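Local coordinates for mandelate racemase/muconate lactonizing protein (Thermobispora bispora, PDB 3VC5), which probably catalyses the magnesium-dependent dehydration of D-glucarate to 5-dehydro-4-deoxy-D-glucarate, as a glucarate dehydratase of the mandelate racemase/muconate lactonizing enzyme family, at residues 381-384 against 389-392. Residues are numbered along the deposited sequence; the frame is centred on the assembly and turned at random.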
ATOM      1  N   ALA A 381     -28.407  -5.642   7.341  1.00 42.03           N
ATOM      2  CA  ALA A 381     -26.958  -5.753   7.498  1.00 37.90           C
ATOM      3  C   ALA A 381     -26.277  -4.390   7.560  1.00 35.35           C
ATOM      4  O   ALA A 381     -25.264  -4.192   8.272  1.00 34.31           O
ATOM      5  CB  ALA A 381     -26.378  -6.568   6.365  1.00 41.15           C
ATOM      6  N   LEU A 382     -26.812  -3.469   6.772  1.00 35.04           N
ATOM      7  CA  LEU A 382     -26.272  -2.130   6.683  1.00 32.20           C
ATOM      8  C   LEU A 382     -27.326  -1.174   7.196  1.00 35.95           C
ATOM      9  O   LEU A 382     -28.428  -1.108   6.652  1.00 40.97           O
ATOM     10  CB  LEU A 382     -25.934  -1.781   5.231  1.00 33.82           C
ATOM     11  CG  LEU A 382     -24.936  -2.705   4.531  1.00 31.44           C
ATOM     12  CD1 LEU A 382     -25.005  -2.544   2.999  1.00 33.64           C
ATOM     13  CD2 LEU A 382     -23.514  -2.455   5.023  1.00 33.66           C
ATOM     14  N   ARG A 383     -26.994  -0.458   8.259  1.00 31.34           N
ATOM     15  CA  ARG A 383     -27.890   0.555   8.815  1.00 32.09           C
ATOM     16  C   ARG A 383     -27.050   1.756   9.177  1.00 31.66           C
ATOM     17  O   ARG A 383     -25.837   1.631   9.392  1.00 36.80           O
ATOM     18  CB  ARG A 383     -28.609   0.014  10.047  1.00 40.24           C
ATOM     19  CG  ARG A 383     -27.684  -0.656  11.020  1.00 52.17           C
ATOM     20  CD  ARG A 383     -28.434  -1.587  11.971  1.00 71.17           C
ATOM     21  NE  ARG A 383     -27.492  -2.224  12.887  1.00 79.59           N
ATOM     22  CZ  ARG A 383     -27.244  -1.790  14.117  1.00 90.04           C
ATOM     23  NH1 ARG A 383     -27.888  -0.732  14.594  1.00 91.43           N
ATOM     24  NH2 ARG A 383     -26.362  -2.424  14.877  1.00 94.98           N
ATOM     25  N   PHE A 384     -27.673   2.928   9.198  1.00 28.52           N
ATOM     26  CA  PHE A 384     -27.012   4.135   9.688  1.00 28.46           C
ATOM     27  C   PHE A 384     -27.457   4.406  11.116  1.00 27.55           C
ATOM     28  O   PHE A 384     -28.666   4.476  11.403  1.00 32.54           O
ATOM     29  CB  PHE A 384     -27.324   5.337   8.799  1.00 28.56           C
ATOM     30  CG  PHE A 384     -26.693   5.251   7.440  1.00 24.79           C
ATOM     31  CD1 PHE A 384     -25.563   5.985   7.142  1.00 27.87           C
ATOM     32  CD2 PHE A 384     -27.202   4.388   6.483  1.00 29.12           C
ATOM     33  CE1 PHE A 384     -24.965   5.892   5.889  1.00 27.18           C
ATOM     34  CE2 PHE A 384     -26.646   4.297   5.222  1.00 27.05           C
ATOM     35  CZ  PHE A 384     -25.496   5.027   4.925  1.00 26.74           C
ATOM     36  N   VAL A 389     -22.141   3.938   9.574  1.00 26.47           N
ATOM     37  CA  VAL A 389     -22.506   2.543   9.302  1.00 25.27           C
ATOM     38  C   VAL A 389     -21.604   1.617  10.109  1.00 25.22           C
ATOM     39  O   VAL A 389     -20.381   1.570   9.904  1.00 26.03           O
ATOM     40  CB  VAL A 389     -22.370   2.219   7.806  1.00 22.20           C
ATOM     41  CG1 VAL A 389     -22.661   0.720   7.541  1.00 24.88           C
ATOM     42  CG2 VAL A 389     -23.286   3.117   6.976  1.00 24.88           C
ATOM     43  N   PRO A 390     -22.188   0.890  11.062  1.00 27.09           N
ATOM     44  CA  PRO A 390     -21.369  -0.079  11.765  1.00 28.12           C
ATOM     45  C   PRO A 390     -20.828  -1.158  10.805  1.00 28.65           C
ATOM     46  O   PRO A 390     -21.536  -1.594   9.886  1.00 27.85           O
ATOM     47  CB  PRO A 390     -22.351  -0.681  12.798  1.00 27.65           C
ATOM     48  CG  PRO A 390     -23.454   0.345  12.960  1.00 29.81           C
ATOM     49  CD  PRO A 390     -23.587   0.928  11.559  1.00 28.80           C
ATOM     50  N   VAL A 391     -19.569  -1.552  10.986  1.00 29.12           N
ATOM     51  CA  VAL A 391     -19.014  -2.624  10.154  1.00 34.93           C
ATOM     52  C   VAL A 391     -19.865  -3.883  10.285  1.00 35.21           C
ATOM     53  O   VAL A 391     -20.117  -4.349  11.407  1.00 41.64           O
ATOM     54  CB  VAL A 391     -17.572  -2.990  10.530  1.00 40.79           C
ATOM     55  CG1 VAL A 391     -17.070  -4.135   9.613  1.00 43.37           C
ATOM     56  CG2 VAL A 391     -16.673  -1.773  10.446  1.00 44.54           C
ATOM     57  N   PRO A 392     -20.308  -4.453   9.155  1.00 35.63           N
ATOM     58  CA  PRO A 392     -21.161  -5.648   9.272  1.00 43.65           C
ATOM     59  C   PRO A 392     -20.438  -6.764  10.019  1.00 54.25           C
ATOM     60  O   PRO A 392     -19.204  -6.835   9.989  1.00 51.15           O
ATOM     61  CB  PRO A 392     -21.412  -6.049   7.819  1.00 41.10           C
ATOM     62  CG  PRO A 392     -21.294  -4.753   7.054  1.00 38.25           C
ATOM     63  CD  PRO A 392     -20.252  -3.931   7.782  1.00 33.86           C
TER
HETATM   64  O   HOH W   1     -24.272  -1.958   9.599  1.00 31.83           O
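Phe384 and Val389 mark the close end of two nearly antiparallel segments, 381-384 and 389-392, whose CA atoms stand 4.8 Å apart there and whose end-to-end directions differ by 165°. No direct hydrogen bond joins the two backbones. Pro390 has no N-H to offer, and instead Pro390 CD presses to 3.2 Å from Arg383 O, a carbonyl buried here without a hydrogen-bond partner. The CA-H of Val389 points at the same oxygen in a CA-H...O contact, Val389 CA to Arg383 O 3.5 Å. Farther along, a water bridges the gap, donating to Ala381 O and to Pro390 O, each 2.8 Å from the water oxygen, and weakly accepting from Arg383 N.

Val389 is the apolar hub, its two methyls serving different neighbours. Val389 CG2 sits over one face of the Phe384 ring, 3.5 Å from its centroid, in a CH-pi contact that suits a branched residue against a flat aromatic. With CG1 anti to the backbone N (chi1 176°), that other methyl turns to Leu382. Leu382 CD2 reaches it and also lies 3.8 Å from Pro392 CG, a branched leucine end packing against the proline ring. On the exposed side, the Arg383 guanidinium has Pro390 CG over one face, while Arg383 CG lies 4.4 Å from Pro390 CD. Replacing Phe384 by an alanine would probably leave Val389 CG2 without its aromatic cover and Tyr203 without its edge-to-face partner.

Val389 also pairs through its backbone with Val162 and packs on Thr351 of helix 344-355. The contact thus folds the loop after that helix back alongside strand 388-390, which pairs antiparallel with strand 161-169 in the modified TIM-barrel domain of the enolase superfamily.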